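PDB 5KF4: collagen alpha-1(XX) chain from Homo sapiens, which probably works in the extracellular matrix as a fibril-associated collagen, and is represented here by its second fibronectin type III domain. Local coordinates for residues A[43-48]-A[74-79]; A[25-30]-A[65-70]; A[17-22]-A[94-99]; A[12-17]-A[80-85]. One frame throughout, in Å; residues are numbered along the deposited sequence.

Contact 1 of 4, residues A[43-48]-A[74-79]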
loop_
_atom_site.group_PDB
_atom_site.type_symbol
_atom_site.label_atom_id
_atom_site.label_comp_id
_atom_site.label_asym_id
_atom_site.label_seq_id
_atom_site.Cartn_x
_atom_site.Cartn_y
_atom_site.Cartn_z
ATOM N N ILE A 43 -3.529 0.444 -2.995
ATOM C CA ILE A 43 -2.532 1.030 -2.100
ATOM C C ILE A 43 -3.101 2.212 -1.308
ATOM O O ILE A 43 -3.660 3.146 -1.884
ATOM C CB ILE A 43 -1.293 1.493 -2.887
ATOM C CG1 ILE A 43 -0.625 0.294 -3.561
ATOM C CG2 ILE A 43 -0.311 2.200 -1.975
ATOM C CD1 ILE A 43 0.097 0.636 -4.832
ATOM N N VAL A 44 -2.952 2.159 0.015
ATOM C CA VAL A 44 -3.524 3.161 0.914
ATOM C C VAL A 44 -2.463 3.770 1.827
ATOM O O VAL A 44 -1.725 3.041 2.486
ATOM C CB VAL A 44 -4.627 2.545 1.806
ATOM C CG1 VAL A 44 -5.286 3.614 2.665
ATOM C CG2 VAL A 44 -5.656 1.804 0.962
ATOM N N TRP A 45 -2.379 5.096 1.871
ATOM C CA TRP A 45 -1.494 5.746 2.837
ATOM C C TRP A 45 -2.148 6.953 3.509
ATOM O O TRP A 45 -2.839 7.739 2.862
ATOM C CB TRP A 45 -0.175 6.165 2.175
ATOM C CG TRP A 45 -0.318 7.186 1.093
ATOM C CD1 TRP A 45 -0.016 8.511 1.178
ATOM C CD2 TRP A 45 -0.796 6.967 -0.241
ATOM N NE1 TRP A 45 -0.275 9.135 -0.019
ATOM C CE2 TRP A 45 -0.758 8.208 -0.907
ATOM C CE3 TRP A 45 -1.256 5.842 -0.935
ATOM C CZ2 TRP A 45 -1.160 8.357 -2.232
ATOM C CZ3 TRP A 45 -1.652 5.990 -2.247
ATOM C CH2 TRP A 45 -1.601 7.240 -2.884
ATOM N N ARG A 46 -1.935 7.077 4.815
ATOM C CA ARG A 46 -2.493 8.174 5.603
ATOM C C ARG A 46 -1.519 8.633 6.679
ATOM O O ARG A 46 -0.700 7.850 7.157
ATOM C CB ARG A 46 -3.817 7.785 6.262
ATOM C CG ARG A 46 -3.737 6.609 7.213
ATOM C CD ARG A 46 -5.102 6.331 7.815
ATOM N NE ARG A 46 -5.651 7.543 8.423
ATOM C CZ ARG A 46 -6.929 7.715 8.745
ATOM N NH1 ARG A 46 -7.812 6.751 8.517
ATOM N NH2 ARG A 46 -7.326 8.856 9.293
ATOM N N ALA A 47 -1.604 9.902 7.061
ATOM C CA ALA A 47 -0.794 10.394 8.164
ATOM C C ALA A 47 -1.276 9.729 9.453
ATOM O O ALA A 47 -2.466 9.762 9.774
ATOM C CB ALA A 47 -0.881 11.915 8.266
ATOM N N SER A 48 -0.342 9.131 10.189
ATOM C CA SER A 48 -0.666 8.304 11.353
ATOM C C SER A 48 -1.330 9.076 12.494
ATOM O O SER A 48 -1.984 8.479 13.350
ATOM C CB SER A 48 0.592 7.599 11.874
ATOM O OG SER A 48 1.407 8.479 12.628
ATOM N N THR A 74 6.740 13.348 8.472
ATOM C CA THR A 74 5.416 12.806 8.740
ATOM C C THR A 74 5.414 11.283 8.730
ATOM O O THR A 74 6.029 10.658 7.872
ATOM C CB THR A 74 4.388 13.318 7.709
ATOM O OG1 THR A 74 4.477 14.746 7.610
ATOM C CG2 THR A 74 2.975 12.923 8.113
ATOM N N GLU A 75 4.712 10.696 9.693
ATOM C CA GLU A 75 4.565 9.251 9.760
ATOM C C GLU A 75 3.339 8.811 8.973
ATOM O O GLU A 75 2.242 9.342 9.155
ATOM C CB GLU A 75 4.449 8.782 11.209
ATOM C CG GLU A 75 4.366 7.275 11.358
ATOM C CD GLU A 75 4.492 6.817 12.797
ATOM O OE1 GLU A 75 3.944 7.495 13.689
ATOM O OE2 GLU A 75 5.133 5.773 13.034
ATOM N N TYR A 76 3.539 7.846 8.083
ATOM C CA TYR A 76 2.444 7.300 7.296
ATOM C C TYR A 76 2.201 5.818 7.549
ATOM O O TYR A 76 3.143 5.041 7.684
ATOM C CB TYR A 76 2.700 7.519 5.801
ATOM C CG TYR A 76 2.530 8.949 5.343
ATOM C CD1 TYR A 76 1.280 9.436 4.987
ATOM C CD2 TYR A 76 3.613 9.812 5.259
ATOM C CE1 TYR A 76 1.114 10.734 4.563
ATOM C CE2 TYR A 76 3.452 11.116 4.837
ATOM C CZ TYR A 76 2.201 11.570 4.491
ATOM O OH TYR A 76 2.029 12.867 4.070
ATOM N N LEU A 77 0.928 5.440 7.628
ATOM C CA LEU A 77 0.543 4.038 7.566
ATOM C C LEU A 77 0.327 3.687 6.107
ATOM O O LEU A 77 -0.503 4.295 5.439
ATOM C CB LEU A 77 -0.724 3.758 8.375
ATOM C CG LEU A 77 -1.067 2.271 8.517
ATOM C CD1 LEU A 77 0.058 1.514 9.218
ATOM C CD2 LEU A 77 -2.391 2.076 9.244
ATOM N N VAL A 78 1.061 2.700 5.615
ATOM C CA VAL A 78 1.020 2.373 4.197
ATOM C C VAL A 78 0.524 0.947 3.987
ATOM O O VAL A 78 1.076 0.015 4.552
ATOM C CB VAL A 78 2.403 2.532 3.554
ATOM C CG1 VAL A 78 2.332 2.191 2.088
ATOM C CG2 VAL A 78 2.909 3.953 3.742
ATOM N N SER A 79 -0.519 0.782 3.179
ATOM C CA SER A 79 -1.135 -0.529 2.995
ATOM C C SER A 79 -1.176 -0.972 1.533
ATOM O O SER A 79 -1.336 -0.153 0.626
ATOM C CB SER A 79 -2.546 -0.530 3.579
ATOM O OG SER A 79 -2.524 -0.235 4.965
#
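Glu75 and Ser48 meet where the antiparallel pair of strands 40-47 and 75-84 gives way to loop. The Glu75 side chain leaves its strand with CG anti to the backbone N (chi1 -177°) and stays extended, passing alongside the serine. CB and CG each lie 3.4 Å from Ser48 OG and CD 3.5 Å from it; OE1 accepts a hydrogen bond from that hydroxyl at 2.9 Å, the OG standing above the carboxylate plane, and OE2 packs against Leu95. Ser48 N also donates to Glu75 O at 2.8 Å. An alanine in place of Glu75 would probably leave the Ser48 hydroxyl without this acceptor and freer to turn, the backbone bond remaining. Farther along, Arg46 and Leu77, then Val44 and Ser79, form hydrogen-bonded antiparallel pairs. On the face carrying Trp45 and Val78, the indole edge approaches the face of Tyr76 in an offset edge-to-face pair (planes at 61°), with Trp45 CD1 4.1 Å from Tyr76 CD1. Tyr76 OH is hydrogen-bonded to Ala71 N, five residues earlier, in the tyrosine corner of the fibronectin type III fold. Strands 54-59 and 87-97 flank the pair in its sheet, and strand 64-67 packs against Ile43, Trp45 and Val78.

Contact 2 of 4, residues A[25-30]-A[65-70]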
loop_
_atom_site.group_PDB
_atom_site.type_symbol
_atom_site.label_atom_id
_atom_site.label_comp_id
_atom_site.label_asym_id
_atom_site.label_seq_id
_atom_site.Cartn_x
_atom_site.Cartn_y
_atom_site.Cartn_z
ATOM N N SER A 25 9.197 13.893 0.359
ATOM C CA SER A 25 7.860 13.872 -0.225
ATOM C C SER A 25 7.469 12.535 -0.860
ATOM O O SER A 25 6.366 12.394 -1.385
ATOM C CB SER A 25 7.740 14.986 -1.268
ATOM O OG SER A 25 8.614 14.754 -2.357
ATOM N N SER A 26 8.367 11.560 -0.818
ATOM C CA SER A 26 8.128 10.276 -1.481
ATOM C C SER A 26 8.698 9.077 -0.729
ATOM O O SER A 26 9.677 9.190 0.005
ATOM C CB SER A 26 8.710 10.286 -2.897
ATOM O OG SER A 26 10.112 10.056 -2.854
ATOM N N ILE A 27 8.059 7.928 -0.913
ATOM C CA ILE A 27 8.624 6.662 -0.465
ATOM C C ILE A 27 8.451 5.643 -1.583
ATOM O O ILE A 27 7.582 5.798 -2.444
ATOM C CB ILE A 27 7.955 6.099 0.806
ATOM C CG1 ILE A 27 6.541 5.601 0.496
ATOM C CG2 ILE A 27 8.010 7.109 1.949
ATOM C CD1 ILE A 27 6.030 4.566 1.478
ATOM N N ARG A 28 9.277 4.606 -1.595
ATOM C CA ARG A 28 9.020 3.535 -2.538
ATOM C C ARG A 28 8.431 2.356 -1.798
ATOM O O ARG A 28 8.819 2.048 -0.675
ATOM C CB ARG A 28 10.275 3.106 -3.296
ATOM C CG ARG A 28 9.943 2.737 -4.731
ATOM C CD ARG A 28 11.149 2.328 -5.557
ATOM N NE ARG A 28 11.194 3.009 -6.853
ATOM C CZ ARG A 28 10.255 2.942 -7.796
ATOM N NH1 ARG A 28 10.421 3.609 -8.930
ATOM N NH2 ARG A 28 9.155 2.220 -7.621
ATOM N N LEU A 29 7.484 1.700 -2.453
ATOM C CA LEU A 29 6.822 0.543 -1.890
ATOM C C LEU A 29 7.203 -0.671 -2.708
ATOM O O LEU A 29 7.206 -0.619 -3.937
ATOM C CB LEU A 29 5.312 0.748 -1.890
ATOM C CG LEU A 29 4.523 0.081 -0.774
ATOM C CD1 LEU A 29 5.120 0.448 0.575
ATOM C CD2 LEU A 29 3.082 0.527 -0.875
ATOM N N SER A 30 7.536 -1.759 -2.029
ATOM C CA SER A 30 7.913 -2.978 -2.723
ATOM C C SER A 30 7.368 -4.196 -1.994
ATOM O O SER A 30 7.342 -4.238 -0.769
ATOM C CB SER A 30 9.436 -3.064 -2.852
ATOM O OG SER A 30 9.895 -2.314 -3.965
ATOM N N THR A 65 5.469 0.424 -6.843
ATOM C CA THR A 65 4.872 1.700 -7.188
ATOM C C THR A 65 5.472 2.716 -6.237
ATOM O O THR A 65 5.888 2.373 -5.130
ATOM C CB THR A 65 3.323 1.671 -7.091
ATOM O OG1 THR A 65 2.753 2.117 -8.328
ATOM C CG2 THR A 65 2.819 2.554 -5.959
ATOM N N GLU A 66 5.533 3.965 -6.672
ATOM C CA GLU A 66 6.053 5.021 -5.826
ATOM C C GLU A 66 4.949 5.962 -5.379
ATOM O O GLU A 66 4.115 6.378 -6.182
ATOM C CB GLU A 66 7.136 5.806 -6.561
ATOM C CG GLU A 66 7.840 6.825 -5.693
ATOM C CD GLU A 66 9.070 7.394 -6.353
ATOM O OE1 GLU A 66 9.725 6.662 -7.123
ATOM O OE2 GLU A 66 9.381 8.578 -6.103
ATOM N N LEU A 67 4.966 6.316 -4.101
ATOM C CA LEU A 67 4.030 7.298 -3.592
ATOM C C LEU A 67 4.721 8.654 -3.647
ATOM O O LEU A 67 5.911 8.761 -3.355
ATOM C CB LEU A 67 3.607 6.946 -2.161
ATOM C CG LEU A 67 2.973 5.563 -1.949
ATOM C CD1 LEU A 67 2.570 5.353 -0.495
ATOM C CD2 LEU A 67 1.773 5.357 -2.871
ATOM N N HIS A 68 3.978 9.685 -4.032
ATOM C CA HIS A 68 4.543 11.020 -4.181
ATOM C C HIS A 68 3.724 12.058 -3.429
ATOM O O HIS A 68 2.653 11.755 -2.898
ATOM C CB HIS A 68 4.633 11.427 -5.657
ATOM C CG HIS A 68 5.629 10.643 -6.455
ATOM N ND1 HIS A 68 5.283 9.541 -7.208
ATOM C CD2 HIS A 68 6.960 10.818 -6.635
ATOM C CE1 HIS A 68 6.359 9.066 -7.810
ATOM N NE2 HIS A 68 7.391 9.821 -7.478
ATOM N N ASN A 69 4.238 13.285 -3.410
ATOM C CA ASN A 69 3.538 14.431 -2.839
ATOM C C ASN A 69 3.197 14.232 -1.366
ATOM O O ASN A 69 2.139 14.652 -0.902
ATOM C CB ASN A 69 2.270 14.730 -3.640
ATOM C CG ASN A 69 2.561 15.018 -5.098
ATOM O OD1 ASN A 69 3.156 16.041 -5.434
ATOM N ND2 ASN A 69 2.144 14.110 -5.974
ATOM N N LEU A 70 4.103 13.593 -0.635
ATOM C CA LEU A 70 3.914 13.363 0.792
ATOM C C LEU A 70 4.435 14.547 1.602
ATOM O O LEU A 70 5.357 15.241 1.179
ATOM C CB LEU A 70 4.624 12.080 1.229
ATOM C CG LEU A 70 4.125 10.789 0.578
ATOM C CD1 LEU A 70 5.018 9.615 0.954
ATOM C CD2 LEU A 70 2.679 10.524 0.953
#
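Ile27 and Leu67 form a hydrogen-bonded pair between antiparallel strands 27-32 and 64-67. Leu67 N donates to Ile27 O at 3.1 Å, while the return bond from Ile27 N to Leu67 O is long and weak. Leu29 N to Thr65 O adds a second rung, and beyond the strands Leu70 N reaches Ser25 O at 2.7 Å, which keeps the two segments together where regular pairing has ended. The apolar contacts lie on the face carrying Ile27 and Leu67. These two side chains run side by side, CD1 to CD1 at 4.1 Å, whereas Leu70 crosses Ile27 at about a right angle and sets its CD1 4.0 Å from Ile27 CG2. On the other face the contact is electrostatic: Glu66 OE1 sits above the guanidinium plane of Arg28, 3.6 Å from NH1, in a long salt bridge of charges alone, the two flat groups being turned 79° apart. Arg28 NE makes a weak hydrogen bond to Gln21 OE1. Strand 15-20 continues the sheet beside strand 27-32; across the core, Ile27 and Leu29 pack on Val78 of strand 75-84, and Leu67 and Leu70 on Trp45 of strand 40-47.

Contact 3 of 4, residues A[17-22]-A[94-99]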
loop_
_atom_site.group_PDB
_atom_site.type_symbol
_atom_site.label_atom_id
_atom_site.label_comp_id
_atom_site.label_asym_id
_atom_site.label_seq_id
_atom_site.Cartn_x
_atom_site.Cartn_y
_atom_site.Cartn_z
ATOM N N LEU A 17 6.836 -6.738 2.396
ATOM C CA LEU A 17 6.742 -5.328 2.036
ATOM C C LEU A 17 8.039 -4.584 2.350
ATOM O O LEU A 17 8.552 -4.654 3.466
ATOM C CB LEU A 17 5.575 -4.667 2.772
ATOM C CG LEU A 17 5.326 -3.197 2.433
ATOM C CD1 LEU A 17 4.684 -3.110 1.059
ATOM C CD2 LEU A 17 4.468 -2.516 3.478
ATOM N N VAL A 18 8.562 -3.864 1.363
ATOM C CA VAL A 18 9.796 -3.101 1.531
ATOM C C VAL A 18 9.571 -1.616 1.232
ATOM O O VAL A 18 9.257 -1.241 0.104
ATOM C CB VAL A 18 10.925 -3.640 0.623
ATOM C CG1 VAL A 18 12.218 -2.894 0.880
ATOM C CG2 VAL A 18 11.118 -5.134 0.841
ATOM N N LEU A 19 9.751 -0.778 2.246
ATOM C CA LEU A 19 9.563 0.664 2.111
ATOM C C LEU A 19 10.912 1.381 2.068
ATOM O O LEU A 19 11.580 1.505 3.093
ATOM C CB LEU A 19 8.711 1.220 3.264
ATOM C CG LEU A 19 7.368 0.575 3.636
ATOM C CD1 LEU A 19 7.546 -0.717 4.422
ATOM C CD2 LEU A 19 6.507 1.541 4.425
ATOM N N SER A 20 11.318 1.834 0.884
ATOM C CA SER A 20 12.646 2.428 0.716
ATOM C C SER A 20 12.607 3.762 -0.029
ATOM O O SER A 20 11.532 4.313 -0.269
ATOM C CB SER A 20 13.575 1.459 -0.020
ATOM O OG SER A 20 13.071 1.143 -1.305
ATOM N N GLN A 21 13.789 4.251 -0.409
ATOM C CA GLN A 21 13.945 5.510 -1.144
ATOM C C GLN A 21 13.113 6.621 -0.519
ATOM O O GLN A 21 12.377 7.330 -1.208
ATOM C CB GLN A 21 13.575 5.344 -2.619
ATOM C CG GLN A 21 14.342 4.246 -3.329
ATOM C CD GLN A 21 13.960 4.120 -4.789
ATOM O OE1 GLN A 21 13.238 4.959 -5.328
ATOM N NE2 GLN A 21 14.444 3.065 -5.440
ATOM N N VAL A 22 13.241 6.764 0.793
ATOM C CA VAL A 22 12.440 7.721 1.532
ATOM C C VAL A 22 13.011 9.111 1.351
ATOM O O VAL A 22 14.175 9.361 1.660
ATOM C CB VAL A 22 12.394 7.375 3.031
ATOM C CG1 VAL A 22 11.444 8.303 3.767
ATOM C CG2 VAL A 22 11.997 5.925 3.222
ATOM N N GLY A 94 2.944 -1.118 6.917
ATOM C CA GLY A 94 4.051 -0.677 7.744
ATOM C C GLY A 94 4.060 0.826 7.946
ATOM O O GLY A 94 3.381 1.566 7.233
ATOM N N LEU A 95 4.836 1.276 8.924
ATOM C CA LEU A 95 4.959 2.697 9.215
ATOM C C LEU A 95 6.280 3.227 8.687
ATOM O O LEU A 95 7.331 2.621 8.902
ATOM C CB LEU A 95 4.861 2.958 10.718
ATOM C CG LEU A 95 3.542 2.647 11.424
ATOM C CD1 LEU A 95 3.754 2.669 12.928
ATOM C CD2 LEU A 95 2.464 3.645 11.023
ATOM N N VAL A 96 6.227 4.363 8.006
ATOM C CA VAL A 96 7.440 5.045 7.580
ATOM C C VAL A 96 7.307 6.554 7.779
ATOM O O VAL A 96 6.270 7.141 7.477
ATOM C CB VAL A 96 7.774 4.729 6.101
ATOM C CG1 VAL A 96 6.607 5.078 5.189
ATOM C CG2 VAL A 96 9.041 5.452 5.668
ATOM N N THR A 97 8.351 7.169 8.320
ATOM C CA THR A 97 8.368 8.612 8.516
ATOM C C THR A 97 9.242 9.239 7.438
ATOM O O THR A 97 10.400 8.855 7.274
ATOM C CB THR A 97 8.888 9.009 9.918
ATOM O OG1 THR A 97 7.991 8.516 10.919
ATOM C CG2 THR A 97 8.970 10.519 10.051
ATOM N N THR A 98 8.682 10.189 6.693
ATOM C CA THR A 98 9.423 10.844 5.618
ATOM C C THR A 98 10.561 11.701 6.176
ATOM O O THR A 98 10.509 12.159 7.318
ATOM C CB THR A 98 8.500 11.727 4.728
ATOM O OG1 THR A 98 7.821 12.696 5.535
ATOM C CG2 THR A 98 7.468 10.880 4.008
ATOM N N ALA A 99 11.601 11.878 5.368
ATOM C CA ALA A 99 12.740 12.711 5.728
ATOM C C ALA A 99 12.304 14.153 6.019
ATOM O O ALA A 99 11.265 14.596 5.530
ATOM C CB ALA A 99 13.781 12.678 4.615
#
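Leu19 and Val22 pack on Val96 in an apolar contact between the edge strands of two facing sheets, strand 15-20 of one and strand 87-97 of the other. The short strand segments run nearly parallel, 4° apart in direction, but their axes approach no closer than 8.7 Å, so side chains rather than backbone span the gap. Leu19 CD2 comes closest, crossing Val96 obliquely and touching its CG1 at 3.6 Å. Val96 carries CG1 between its backbone N and carbonyl carbon (chi1 56°), which turns that methyl to Leu19 and leaves CG2 for Val22. Val22 and Val96 pass one another pointing in opposite senses, their CG2 methyls 3.9 Å apart. The other Val22 methyl, CG1, rests on the backbone where the strand ends, 3.7 Å from both Thr97 O and Thr98 CA. At the far end Gly94 presents bare backbone: its N lies 4.0 Å from Leu17 CD2, and its O lies beside Leu19 CD2. Val96 also touches Ile27, and Leu19 touches Leu29, which ties this margin to the core. First and last strands running side by side in opposite sheets, and closing one flank of the sandwich, are characteristic of the fibronectin type III fold.

Contact 4 of 4, residues A[12-17]-A[80-85]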
loop_
_atom_site.group_PDB
_atom_site.type_symbol
_atom_site.label_atom_id
_atom_site.label_comp_id
_atom_site.label_asym_id
_atom_site.label_seq_id
_atom_site.Cartn_x
_atom_site.Cartn_y
_atom_site.Cartn_z
ATOM N N PRO A 12 -4.848 -15.093 -2.048
ATOM C CA PRO A 12 -3.405 -14.925 -2.224
ATOM C C PRO A 12 -3.025 -13.457 -2.055
ATOM O O PRO A 12 -3.633 -12.564 -2.652
ATOM C CB PRO A 12 -3.158 -15.416 -3.652
ATOM C CG PRO A 12 -4.366 -16.234 -4.003
ATOM C CD PRO A 12 -5.502 -15.614 -3.259
ATOM N N ALA A 13 -2.008 -13.231 -1.235
ATOM C CA ALA A 13 -1.538 -11.892 -0.914
ATOM C C ALA A 13 -0.088 -11.720 -1.314
ATOM O O ALA A 13 0.663 -12.691 -1.346
ATOM C CB ALA A 13 -1.718 -11.608 0.571
ATOM N N PRO A 14 0.322 -10.486 -1.623
ATOM C CA PRO A 14 1.764 -10.368 -1.802
ATOM C C PRO A 14 2.452 -10.464 -0.441
ATOM O O PRO A 14 1.788 -10.380 0.590
ATOM C CB PRO A 14 1.935 -8.983 -2.423
ATOM C CG PRO A 14 0.724 -8.216 -2.016
ATOM C CD PRO A 14 -0.383 -9.204 -1.791
ATOM N N THR A 15 3.762 -10.674 -0.443
ATOM C CA THR A 15 4.513 -10.800 0.798
ATOM C C THR A 15 5.702 -9.855 0.819
ATOM O O THR A 15 6.038 -9.244 -0.201
ATOM C CB THR A 15 5.012 -12.243 1.018
ATOM O OG1 THR A 15 5.759 -12.675 -0.125
ATOM C CG2 THR A 15 3.838 -13.191 1.245
ATOM N N SER A 16 6.308 -9.720 1.998
ATOM C CA SER A 16 7.590 -9.035 2.163
ATOM C C SER A 16 7.560 -7.590 1.676
ATOM O O SER A 16 8.186 -7.252 0.670
ATOM C CB SER A 16 8.704 -9.808 1.443
ATOM O OG SER A 16 8.732 -9.533 0.057
ATOM N N LEU A 17 6.836 -6.738 2.396
ATOM C CA LEU A 17 6.742 -5.328 2.036
ATOM C C LEU A 17 8.039 -4.584 2.350
ATOM O O LEU A 17 8.552 -4.654 3.466
ATOM C CB LEU A 17 5.575 -4.667 2.772
ATOM C CG LEU A 17 5.326 -3.197 2.433
ATOM C CD1 LEU A 17 4.684 -3.110 1.059
ATOM C CD2 LEU A 17 4.468 -2.516 3.478
ATOM N N VAL A 80 -1.037 -2.279 1.318
ATOM C CA VAL A 80 -1.131 -2.870 -0.014
ATOM C C VAL A 80 -2.218 -3.939 -0.063
ATOM O O VAL A 80 -2.085 -4.987 0.556
ATOM C CB VAL A 80 0.200 -3.504 -0.445
ATOM C CG1 VAL A 80 0.075 -4.115 -1.833
ATOM C CG2 VAL A 80 1.309 -2.477 -0.408
ATOM N N PHE A 81 -3.285 -3.673 -0.809
ATOM C CA PHE A 81 -4.411 -4.599 -0.916
ATOM C C PHE A 81 -4.467 -5.240 -2.297
ATOM O O PHE A 81 -4.565 -4.541 -3.303
ATOM C CB PHE A 81 -5.725 -3.879 -0.632
ATOM C CG PHE A 81 -5.876 -3.420 0.789
ATOM C CD1 PHE A 81 -6.428 -4.256 1.745
ATOM C CD2 PHE A 81 -5.468 -2.149 1.168
ATOM C CE1 PHE A 81 -6.579 -3.831 3.050
ATOM C CE2 PHE A 81 -5.613 -1.719 2.475
ATOM C CZ PHE A 81 -6.168 -2.560 3.418
ATOM N N PRO A 82 -4.414 -6.577 -2.355
ATOM C CA PRO A 82 -4.542 -7.226 -3.665
ATOM C C PRO A 82 -5.983 -7.252 -4.162
ATOM O O PRO A 82 -6.900 -7.521 -3.380
ATOM C CB PRO A 82 -4.032 -8.647 -3.402
ATOM C CG PRO A 82 -4.295 -8.881 -1.946
ATOM C CD PRO A 82 -4.217 -7.542 -1.259
ATOM N N ILE A 83 -6.176 -7.008 -5.456
ATOM C CA ILE A 83 -7.519 -7.021 -6.018
ATOM C C ILE A 83 -7.650 -8.111 -7.084
ATOM O O ILE A 83 -7.109 -7.999 -8.185
ATOM C CB ILE A 83 -7.894 -5.647 -6.643
ATOM C CG1 ILE A 83 -7.709 -4.508 -5.633
ATOM C CG2 ILE A 83 -9.311 -5.673 -7.202
ATOM C CD1 ILE A 83 -8.554 -4.633 -4.387
ATOM N N TYR A 84 -8.349 -9.179 -6.717
ATOM C CA TYR A 84 -8.649 -10.290 -7.608
ATOM C C TYR A 84 -10.147 -10.286 -7.897
ATOM O O TYR A 84 -10.867 -9.383 -7.467
ATOM C CB TYR A 84 -8.230 -11.623 -6.982
ATOM C CG TYR A 84 -6.735 -11.820 -6.816
ATOM C CD1 TYR A 84 -6.046 -11.213 -5.773
ATOM C CD2 TYR A 84 -6.022 -12.649 -7.675
ATOM C CE1 TYR A 84 -4.693 -11.405 -5.598
ATOM C CE2 TYR A 84 -4.663 -12.848 -7.509
ATOM C CZ TYR A 84 -4.007 -12.221 -6.472
ATOM O OH TYR A 84 -2.656 -12.402 -6.301
ATOM N N GLU A 85 -10.615 -11.292 -8.624
ATOM C CA GLU A 85 -12.049 -11.504 -8.830
ATOM C C GLU A 85 -12.785 -11.961 -7.565
ATOM O O GLU A 85 -13.982 -11.715 -7.410
ATOM C CB GLU A 85 -12.285 -12.512 -9.959
ATOM C CG GLU A 85 -13.714 -12.520 -10.512
ATOM C CD GLU A 85 -14.107 -11.249 -11.251
ATOM O OE1 GLU A 85 -13.253 -10.357 -11.437
ATOM O OE2 GLU A 85 -15.286 -11.145 -11.650
#
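The backbones of Pro12-Leu17 and Val80-Tyr84 run in nearly opposite directions, 161° apart, but stay unpaired with each other, the nearest CA atoms, those of Ala13 and Pro82, being 6.2 Å apart. This is the proline-rich entry to the first strand of the fibronectin type III sandwich, laid alongside the end of strand 75-84 in the facing sheet. Ring packing carries its middle: Pro14 CD rests on Pro82 CG at 3.9 Å, the two prolines crossing at a slant, while Tyr41 of strand 40-47 touches both. At the outer end, Pro12, which is poorly ordered, brings its O to 3.3 Å from Tyr84 CE1, oblique to the ring. The buried Tyr84 OH is satisfied by a hydrogen bond to Arg36 O. A serine in place of Tyr84 would probably open a gap beside Pro12 and leave the Arg36 carbonyl without its hydroxyl donor. At the inner end Val80, also packed on Leu29, divides its methyls between two partners. With CG1 anti to the backbone N (chi1 180°), that methyl meets Pro14 CG at 4.2 Å, and CG2 takes the other neighbour, touching Leu17 CD1 at 3.7 Å.

How the contacts relate
The four contacts map one fibronectin type III sandwich. Contacts 1 and 2 each lie within a sheet, 40-47 with 75-84 and 27-32 with 64-67, and their centres are about 10 Å apart; Trp45, Val78, Leu29 and Leu67 interlock between them as core. Contacts 3 and 4 join the sheets through strand 15-20 and share Leu17, though their centres lie about 18 Å apart, on opposite sides of the chain's centre. Along the chain, contacts 1 and 2 cross one another, and both are nested inside the loops closed by contacts 3 and 4. The first strand thus fastens onto the two strands that finish the domain, giving a compact module.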